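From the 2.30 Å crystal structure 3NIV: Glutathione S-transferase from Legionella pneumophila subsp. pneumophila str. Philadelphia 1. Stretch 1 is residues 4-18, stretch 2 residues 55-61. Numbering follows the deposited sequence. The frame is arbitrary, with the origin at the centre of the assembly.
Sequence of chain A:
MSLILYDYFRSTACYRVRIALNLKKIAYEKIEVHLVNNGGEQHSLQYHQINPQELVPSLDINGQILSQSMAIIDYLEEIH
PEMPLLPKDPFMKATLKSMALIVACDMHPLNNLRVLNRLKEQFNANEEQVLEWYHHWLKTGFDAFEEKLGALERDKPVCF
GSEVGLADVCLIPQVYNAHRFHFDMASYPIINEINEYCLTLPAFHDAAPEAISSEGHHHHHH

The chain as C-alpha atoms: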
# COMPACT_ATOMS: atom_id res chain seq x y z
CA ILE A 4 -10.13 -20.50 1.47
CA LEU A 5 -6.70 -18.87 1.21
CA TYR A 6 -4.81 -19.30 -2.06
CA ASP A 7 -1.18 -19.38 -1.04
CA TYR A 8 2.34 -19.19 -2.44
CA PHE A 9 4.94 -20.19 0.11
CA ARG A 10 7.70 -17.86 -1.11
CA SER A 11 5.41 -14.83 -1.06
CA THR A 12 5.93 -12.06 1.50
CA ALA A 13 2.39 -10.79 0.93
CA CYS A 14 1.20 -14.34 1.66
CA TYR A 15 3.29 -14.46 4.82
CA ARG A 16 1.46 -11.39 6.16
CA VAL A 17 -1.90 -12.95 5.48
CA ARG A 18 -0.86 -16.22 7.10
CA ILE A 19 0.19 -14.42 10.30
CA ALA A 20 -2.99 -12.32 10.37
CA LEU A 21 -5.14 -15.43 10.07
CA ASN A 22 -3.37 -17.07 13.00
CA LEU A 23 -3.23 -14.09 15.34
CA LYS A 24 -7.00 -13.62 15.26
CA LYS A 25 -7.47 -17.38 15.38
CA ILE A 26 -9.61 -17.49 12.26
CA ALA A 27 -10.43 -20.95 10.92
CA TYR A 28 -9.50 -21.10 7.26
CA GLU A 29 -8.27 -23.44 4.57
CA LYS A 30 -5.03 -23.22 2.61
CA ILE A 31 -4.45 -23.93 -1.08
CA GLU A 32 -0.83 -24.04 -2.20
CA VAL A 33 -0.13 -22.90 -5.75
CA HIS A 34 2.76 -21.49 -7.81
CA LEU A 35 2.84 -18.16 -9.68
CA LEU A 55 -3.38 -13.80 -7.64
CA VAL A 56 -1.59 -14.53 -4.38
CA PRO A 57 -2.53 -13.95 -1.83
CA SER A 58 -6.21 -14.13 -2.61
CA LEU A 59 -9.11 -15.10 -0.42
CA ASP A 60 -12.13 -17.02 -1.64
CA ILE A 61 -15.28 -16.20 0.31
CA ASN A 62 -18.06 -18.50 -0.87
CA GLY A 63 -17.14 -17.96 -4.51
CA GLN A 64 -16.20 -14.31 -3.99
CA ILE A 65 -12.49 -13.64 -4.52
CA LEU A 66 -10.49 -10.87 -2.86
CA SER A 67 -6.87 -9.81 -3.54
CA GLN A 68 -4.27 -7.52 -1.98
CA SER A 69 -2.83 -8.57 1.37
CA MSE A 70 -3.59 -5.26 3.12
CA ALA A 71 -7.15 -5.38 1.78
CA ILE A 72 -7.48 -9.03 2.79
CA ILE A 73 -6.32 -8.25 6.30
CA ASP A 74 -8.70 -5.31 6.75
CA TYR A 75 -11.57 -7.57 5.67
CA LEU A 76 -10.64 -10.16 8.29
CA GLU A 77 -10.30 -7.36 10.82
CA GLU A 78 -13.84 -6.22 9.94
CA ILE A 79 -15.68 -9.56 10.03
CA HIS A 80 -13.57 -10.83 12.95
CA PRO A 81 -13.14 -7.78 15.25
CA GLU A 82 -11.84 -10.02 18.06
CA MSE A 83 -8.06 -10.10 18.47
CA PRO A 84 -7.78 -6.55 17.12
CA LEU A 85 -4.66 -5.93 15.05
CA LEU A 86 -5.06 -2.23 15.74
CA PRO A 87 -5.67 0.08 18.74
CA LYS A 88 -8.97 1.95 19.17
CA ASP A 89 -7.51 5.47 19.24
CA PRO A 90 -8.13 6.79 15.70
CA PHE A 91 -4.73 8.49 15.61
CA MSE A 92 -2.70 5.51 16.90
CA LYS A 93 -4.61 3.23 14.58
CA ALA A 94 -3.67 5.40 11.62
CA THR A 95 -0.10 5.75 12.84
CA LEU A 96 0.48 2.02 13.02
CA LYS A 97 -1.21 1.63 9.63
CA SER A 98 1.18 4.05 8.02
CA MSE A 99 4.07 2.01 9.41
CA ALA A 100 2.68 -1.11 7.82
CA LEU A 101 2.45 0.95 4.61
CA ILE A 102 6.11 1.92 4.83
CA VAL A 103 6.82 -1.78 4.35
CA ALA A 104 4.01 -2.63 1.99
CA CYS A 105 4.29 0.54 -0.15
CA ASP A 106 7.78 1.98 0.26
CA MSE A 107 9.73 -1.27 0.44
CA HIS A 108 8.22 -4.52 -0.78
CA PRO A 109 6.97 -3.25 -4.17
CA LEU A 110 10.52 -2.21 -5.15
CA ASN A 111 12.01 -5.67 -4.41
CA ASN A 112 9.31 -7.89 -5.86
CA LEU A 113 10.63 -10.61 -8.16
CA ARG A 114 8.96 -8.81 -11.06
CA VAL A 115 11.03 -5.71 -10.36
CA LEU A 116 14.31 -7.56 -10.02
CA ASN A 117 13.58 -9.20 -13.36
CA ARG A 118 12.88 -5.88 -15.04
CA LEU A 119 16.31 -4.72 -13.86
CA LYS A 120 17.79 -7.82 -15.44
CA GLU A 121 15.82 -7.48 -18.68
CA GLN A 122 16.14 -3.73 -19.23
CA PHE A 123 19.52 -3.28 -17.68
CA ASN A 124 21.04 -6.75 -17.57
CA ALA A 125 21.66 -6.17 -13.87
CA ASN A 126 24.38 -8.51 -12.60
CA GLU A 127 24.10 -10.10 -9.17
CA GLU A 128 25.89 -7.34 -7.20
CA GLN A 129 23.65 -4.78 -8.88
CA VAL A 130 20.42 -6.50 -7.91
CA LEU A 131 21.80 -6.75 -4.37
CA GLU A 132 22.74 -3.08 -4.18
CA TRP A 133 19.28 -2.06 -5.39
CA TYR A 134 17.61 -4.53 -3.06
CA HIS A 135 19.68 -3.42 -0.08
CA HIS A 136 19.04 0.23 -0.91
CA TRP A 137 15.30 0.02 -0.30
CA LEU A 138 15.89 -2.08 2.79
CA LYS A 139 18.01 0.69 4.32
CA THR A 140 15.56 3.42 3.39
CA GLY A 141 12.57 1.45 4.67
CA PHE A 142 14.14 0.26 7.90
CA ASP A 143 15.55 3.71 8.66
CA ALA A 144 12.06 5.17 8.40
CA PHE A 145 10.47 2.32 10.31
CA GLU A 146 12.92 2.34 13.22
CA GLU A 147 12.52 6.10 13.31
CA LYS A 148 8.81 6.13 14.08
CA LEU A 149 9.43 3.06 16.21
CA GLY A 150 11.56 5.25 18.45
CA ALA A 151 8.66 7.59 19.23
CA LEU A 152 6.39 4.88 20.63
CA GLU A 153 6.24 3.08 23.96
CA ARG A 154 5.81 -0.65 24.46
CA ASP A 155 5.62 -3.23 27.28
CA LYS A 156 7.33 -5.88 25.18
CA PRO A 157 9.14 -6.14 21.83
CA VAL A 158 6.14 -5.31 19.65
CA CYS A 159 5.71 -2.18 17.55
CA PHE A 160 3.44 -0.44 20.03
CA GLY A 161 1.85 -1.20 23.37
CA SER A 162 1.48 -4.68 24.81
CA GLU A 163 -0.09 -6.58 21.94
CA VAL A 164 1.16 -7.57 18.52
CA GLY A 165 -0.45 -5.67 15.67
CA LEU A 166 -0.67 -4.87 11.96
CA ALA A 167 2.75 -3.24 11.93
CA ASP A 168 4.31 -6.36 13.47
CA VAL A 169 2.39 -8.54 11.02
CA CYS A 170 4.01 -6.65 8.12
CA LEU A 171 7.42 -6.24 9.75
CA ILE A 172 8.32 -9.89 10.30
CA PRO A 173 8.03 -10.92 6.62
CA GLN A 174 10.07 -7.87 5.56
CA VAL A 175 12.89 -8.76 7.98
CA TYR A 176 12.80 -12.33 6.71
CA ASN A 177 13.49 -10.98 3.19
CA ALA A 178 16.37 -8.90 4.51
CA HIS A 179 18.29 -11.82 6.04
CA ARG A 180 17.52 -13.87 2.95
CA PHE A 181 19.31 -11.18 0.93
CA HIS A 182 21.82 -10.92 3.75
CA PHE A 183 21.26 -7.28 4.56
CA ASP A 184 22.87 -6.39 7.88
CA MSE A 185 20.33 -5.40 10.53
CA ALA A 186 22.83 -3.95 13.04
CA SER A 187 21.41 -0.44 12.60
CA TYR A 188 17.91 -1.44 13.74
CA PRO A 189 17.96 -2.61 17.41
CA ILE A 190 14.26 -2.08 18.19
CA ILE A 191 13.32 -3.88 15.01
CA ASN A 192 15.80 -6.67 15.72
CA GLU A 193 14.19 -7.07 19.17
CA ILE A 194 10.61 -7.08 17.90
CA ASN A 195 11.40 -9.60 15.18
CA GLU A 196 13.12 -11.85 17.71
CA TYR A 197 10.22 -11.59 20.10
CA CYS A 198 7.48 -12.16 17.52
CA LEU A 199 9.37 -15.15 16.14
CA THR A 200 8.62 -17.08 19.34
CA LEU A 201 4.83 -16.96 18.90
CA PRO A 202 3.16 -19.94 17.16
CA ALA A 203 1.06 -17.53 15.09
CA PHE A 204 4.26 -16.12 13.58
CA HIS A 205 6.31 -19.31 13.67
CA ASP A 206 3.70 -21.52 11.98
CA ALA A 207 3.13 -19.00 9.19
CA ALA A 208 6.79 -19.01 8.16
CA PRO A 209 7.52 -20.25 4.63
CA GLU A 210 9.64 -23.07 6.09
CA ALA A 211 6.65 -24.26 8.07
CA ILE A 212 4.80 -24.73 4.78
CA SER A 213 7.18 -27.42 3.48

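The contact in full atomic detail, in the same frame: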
# COMPACT_ATOMS: atom_id res chain seq x y z
N ILE A 4 -11.18 -20.03 2.37
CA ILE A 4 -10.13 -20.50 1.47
C ILE A 4 -9.06 -19.45 1.14
O ILE A 4 -9.34 -18.47 0.46
CB ILE A 4 -10.71 -20.97 0.13
CG1 ILE A 4 -11.70 -22.11 0.33
CG2 ILE A 4 -9.58 -21.40 -0.81
CD1 ILE A 4 -12.16 -22.73 -0.97
N LEU A 5 -7.84 -19.68 1.61
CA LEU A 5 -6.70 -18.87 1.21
C LEU A 5 -5.95 -19.55 0.07
O LEU A 5 -5.61 -20.73 0.17
CB LEU A 5 -5.75 -18.65 2.39
CG LEU A 5 -4.44 -17.95 2.06
CD1 LEU A 5 -4.69 -16.48 1.78
CD2 LEU A 5 -3.43 -18.10 3.19
N TYR A 6 -5.71 -18.82 -1.02
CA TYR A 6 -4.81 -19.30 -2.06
C TYR A 6 -3.42 -18.77 -1.75
O TYR A 6 -3.22 -17.57 -1.57
CB TYR A 6 -5.29 -18.88 -3.45
CG TYR A 6 -6.51 -19.65 -3.87
CD1 TYR A 6 -7.75 -19.37 -3.33
CD2 TYR A 6 -6.42 -20.69 -4.79
CE1 TYR A 6 -8.87 -20.09 -3.70
CE2 TYR A 6 -7.54 -21.41 -5.17
CZ TYR A 6 -8.77 -21.10 -4.61
OH TYR A 6 -9.90 -21.81 -4.98
N ASP A 7 -2.46 -19.68 -1.67
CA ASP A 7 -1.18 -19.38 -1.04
C ASP A 7 0.05 -19.79 -1.86
O ASP A 7 0.11 -20.89 -2.41
CB ASP A 7 -1.13 -20.05 0.34
CG ASP A 7 0.04 -19.57 1.17
OD1 ASP A 7 0.23 -18.35 1.32
OD2 ASP A 7 0.77 -20.43 1.70
N TYR A 8 1.02 -18.88 -1.92
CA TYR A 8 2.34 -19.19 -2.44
C TYR A 8 3.37 -19.07 -1.33
O TYR A 8 3.49 -18.02 -0.68
CB TYR A 8 2.70 -18.24 -3.56
CG TYR A 8 4.06 -18.51 -4.12
CD1 TYR A 8 4.44 -19.79 -4.49
CD2 TYR A 8 4.97 -17.48 -4.29
CE1 TYR A 8 5.69 -20.04 -5.01
CE2 TYR A 8 6.22 -17.72 -4.81
CZ TYR A 8 6.57 -19.01 -5.17
OH TYR A 8 7.81 -19.24 -5.69
N PHE A 9 4.14 -20.13 -1.10
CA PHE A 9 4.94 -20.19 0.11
C PHE A 9 6.13 -19.22 0.13
O PHE A 9 6.61 -18.84 1.18
CB PHE A 9 5.37 -21.63 0.41
CG PHE A 9 6.54 -22.09 -0.39
CD1 PHE A 9 7.80 -22.19 0.19
CD2 PHE A 9 6.38 -22.44 -1.73
CE1 PHE A 9 8.90 -22.63 -0.54
CE2 PHE A 9 7.47 -22.88 -2.48
CZ PHE A 9 8.74 -22.98 -1.88
N ARG A 10 6.59 -18.81 -1.05
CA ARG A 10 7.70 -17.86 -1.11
C ARG A 10 7.24 -16.40 -1.10
O ARG A 10 8.06 -15.49 -1.23
CB ARG A 10 8.55 -18.12 -2.36
CG ARG A 10 9.21 -19.50 -2.38
CD ARG A 10 10.41 -19.55 -3.31
NE ARG A 10 10.89 -20.93 -3.43
CZ ARG A 10 10.68 -21.71 -4.49
NH1 ARG A 10 9.99 -21.25 -5.53
NH2 ARG A 10 11.14 -22.95 -4.50
N SER A 11 5.94 -16.18 -0.96
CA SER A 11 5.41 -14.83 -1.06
C SER A 11 5.39 -14.11 0.28
O SER A 11 4.82 -14.61 1.25
CB SER A 11 4.00 -14.87 -1.63
OG SER A 11 3.38 -13.63 -1.43
N THR A 12 6.00 -12.94 0.33
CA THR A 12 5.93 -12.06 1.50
C THR A 12 4.49 -11.64 1.80
O THR A 12 4.02 -11.77 2.92
CB THR A 12 6.74 -10.78 1.26
OG1 THR A 12 8.08 -11.14 0.89
CG2 THR A 12 6.77 -9.91 2.49
N ALA A 13 3.79 -11.15 0.79
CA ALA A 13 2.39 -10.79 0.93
C ALA A 13 1.65 -11.94 1.60
O ALA A 13 0.88 -11.72 2.54
CB ALA A 13 1.78 -10.47 -0.43
N CYS A 14 1.89 -13.16 1.12
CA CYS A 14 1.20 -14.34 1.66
C CYS A 14 1.58 -14.62 3.11
O CYS A 14 0.80 -15.17 3.88
CB CYS A 14 1.49 -15.58 0.82
SG CYS A 14 0.56 -15.68 -0.72
N TYR A 15 2.81 -14.28 3.46
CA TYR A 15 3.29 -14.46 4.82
C TYR A 15 2.47 -13.56 5.76
O TYR A 15 1.96 -14.01 6.78
CB TYR A 15 4.79 -14.16 4.85
CG TYR A 15 5.57 -14.57 6.09
CD1 TYR A 15 5.01 -15.35 7.09
CD2 TYR A 15 6.90 -14.18 6.24
CE1 TYR A 15 5.73 -15.70 8.21
CE2 TYR A 15 7.62 -14.52 7.35
CZ TYR A 15 7.04 -15.29 8.33
OH TYR A 15 7.81 -15.63 9.43
N ARG A 16 2.31 -12.30 5.39
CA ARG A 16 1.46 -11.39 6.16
C ARG A 16 0.08 -11.98 6.41
O ARG A 16 -0.39 -12.04 7.55
CB ARG A 16 1.24 -10.08 5.41
CG ARG A 16 2.48 -9.37 5.02
CD ARG A 16 2.14 -8.32 4.00
NE ARG A 16 3.36 -7.72 3.49
CZ ARG A 16 3.40 -6.89 2.46
NH1 ARG A 16 2.28 -6.57 1.85
NH2 ARG A 16 4.56 -6.39 2.06
N VAL A 17 -0.58 -12.38 5.34
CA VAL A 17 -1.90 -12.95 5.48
C VAL A 17 -1.89 -14.14 6.42
O VAL A 17 -2.73 -14.24 7.29
CB VAL A 17 -2.50 -13.35 4.13
CG1 VAL A 17 -3.90 -13.90 4.34
CG2 VAL A 17 -2.54 -12.16 3.21
N ARG A 18 -0.92 -15.04 6.25
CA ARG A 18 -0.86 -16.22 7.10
C ARG A 18 -0.75 -15.87 8.58
O ARG A 18 -1.47 -16.46 9.40
CB ARG A 18 0.25 -17.18 6.65
CG ARG A 18 -0.08 -17.90 5.34
CD ARG A 18 0.84 -19.07 5.06
NE ARG A 18 2.24 -18.69 5.24
CZ ARG A 18 3.04 -18.29 4.26
NH1 ARG A 18 2.59 -18.21 3.02
NH2 ARG A 18 4.30 -17.97 4.53
N LEU A 55 -3.85 -14.80 -8.58
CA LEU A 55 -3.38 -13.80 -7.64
C LEU A 55 -3.13 -14.37 -6.25
O LEU A 55 -4.01 -15.00 -5.65
CB LEU A 55 -4.35 -12.62 -7.57
CG LEU A 55 -4.29 -11.72 -8.80
CD1 LEU A 55 -5.19 -10.50 -8.64
CD2 LEU A 55 -2.85 -11.32 -9.09
N VAL A 56 -1.92 -14.15 -5.74
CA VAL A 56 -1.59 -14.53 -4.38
C VAL A 56 -1.03 -13.32 -3.65
O VAL A 56 -0.25 -12.55 -4.21
CB VAL A 56 -0.55 -15.69 -4.33
CG1 VAL A 56 -1.21 -17.01 -4.72
CG2 VAL A 56 0.66 -15.39 -5.22
N PRO A 57 -1.47 -13.11 -2.41
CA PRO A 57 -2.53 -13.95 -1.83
C PRO A 57 -3.89 -13.54 -2.37
O PRO A 57 -4.06 -12.43 -2.86
CB PRO A 57 -2.44 -13.62 -0.34
CG PRO A 57 -1.82 -12.26 -0.29
CD PRO A 57 -0.79 -12.32 -1.38
N SER A 58 -4.83 -14.45 -2.32
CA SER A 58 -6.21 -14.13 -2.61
C SER A 58 -7.10 -15.00 -1.76
O SER A 58 -6.79 -16.16 -1.49
CB SER A 58 -6.52 -14.31 -4.10
OG SER A 58 -6.51 -15.68 -4.45
N LEU A 59 -8.20 -14.42 -1.31
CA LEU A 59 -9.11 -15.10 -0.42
C LEU A 59 -10.39 -15.43 -1.18
O LEU A 59 -10.94 -14.58 -1.88
CB LEU A 59 -9.41 -14.16 0.74
CG LEU A 59 -9.76 -14.73 2.10
CD1 LEU A 59 -8.72 -15.75 2.52
CD2 LEU A 59 -9.83 -13.57 3.08
N ASP A 60 -10.84 -16.67 -1.08
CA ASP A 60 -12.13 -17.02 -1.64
C ASP A 60 -13.17 -17.12 -0.55
O ASP A 60 -13.03 -17.93 0.37
CB ASP A 60 -12.10 -18.32 -2.43
CG ASP A 60 -13.48 -18.75 -2.88
OD1 ASP A 60 -13.82 -18.58 -4.07
OD2 ASP A 60 -14.26 -19.23 -2.02
N ILE A 61 -14.20 -16.29 -0.66
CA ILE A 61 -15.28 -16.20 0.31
C ILE A 61 -16.58 -16.64 -0.35
O ILE A 61 -17.28 -15.84 -0.96
CB ILE A 61 -15.44 -14.76 0.80
CG1 ILE A 61 -14.08 -14.20 1.22
CG2 ILE A 61 -16.40 -14.71 1.96
CD1 ILE A 61 -14.00 -12.69 1.18

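Two kinds of contact join these stretches: a short antiparallel strand pairing, which pairs backbone donors and acceptors of I4, Y6, S58 and D60, and an apolar seat for a proline against the start of a helix. Together they bury 579 Å², counting both sides.

The strands run at 153° to one another. Y6 N donates to S58 O at 2.9 Å and D60 N donates to I4 O at 2.8 Å, both nearly straight, at 172° and 171°. A weak bond from I4 N to D60 O, 3.4 Å long, adds to the pairing at I4 and D60. Between these bonds L5 and L59 form a non-hydrogen-bonded pair, their CA atoms 4.8 Å apart, so neither looks to the other for its backbone bonds. I4 O also receives a CA-H...O contact from L59 CA at 3.5 Å.

The alternation of the strands sorts the side chains. L5 and L59, both buried, share one face, where L5 CB lies 4.2 Å from L59 CD1. Y6 and S58 share the other, with Y6 CB 3.6 Å from S58 OG. Serine suits this buried position because its hydroxyl has a partner within its own stretch: S58 OG donates to L55 O at 2.9 Å. The edge of the Y6 ring meets D60, CE1 to CB at 3.9 Å, while the carboxylate oxygen D60 OD2 is hydrogen-bonded just beyond the stretch.

P57, preceded by a cis peptide bond, has 93 Å² covered, the most of any residue here. Having no N-H, it brings no backbone donor into this apolar seat. Its CD lies 3.3 Å from A13 CB, its CG 3.6 Å from V17 CG2 and its CB 3.7 Å from C14 SG. A13 and V17, one helical turn apart, both point toward stretch 2, and alanine's small methyl lets the ring come close. V56 continues the apolar surface, with CG2 3.9 Å from Y8 CB and CB 3.8 Å from C14 SG.

Polar groups around this seat are satisfied within stretch 1. S11 is the N-cap: its OG accepts from C14 N at 3.0 Å, occupying a donor in the first turn. C14 SG does double duty, packing on V56 and P57 while accepting from Y8 N at 3.4 Å and 175°. D7 points away from stretch 2 and its buried charge is met by R18, with NH1 to OD1 at 2.9 Å in a salt bridge; R18 NE and NH2 bond elsewhere in the structure. The rule is economical: backbone bonds cross between the strands, while the side-chain polar groups described here find their partners within their own stretch, just beyond it or elsewhere in the structure.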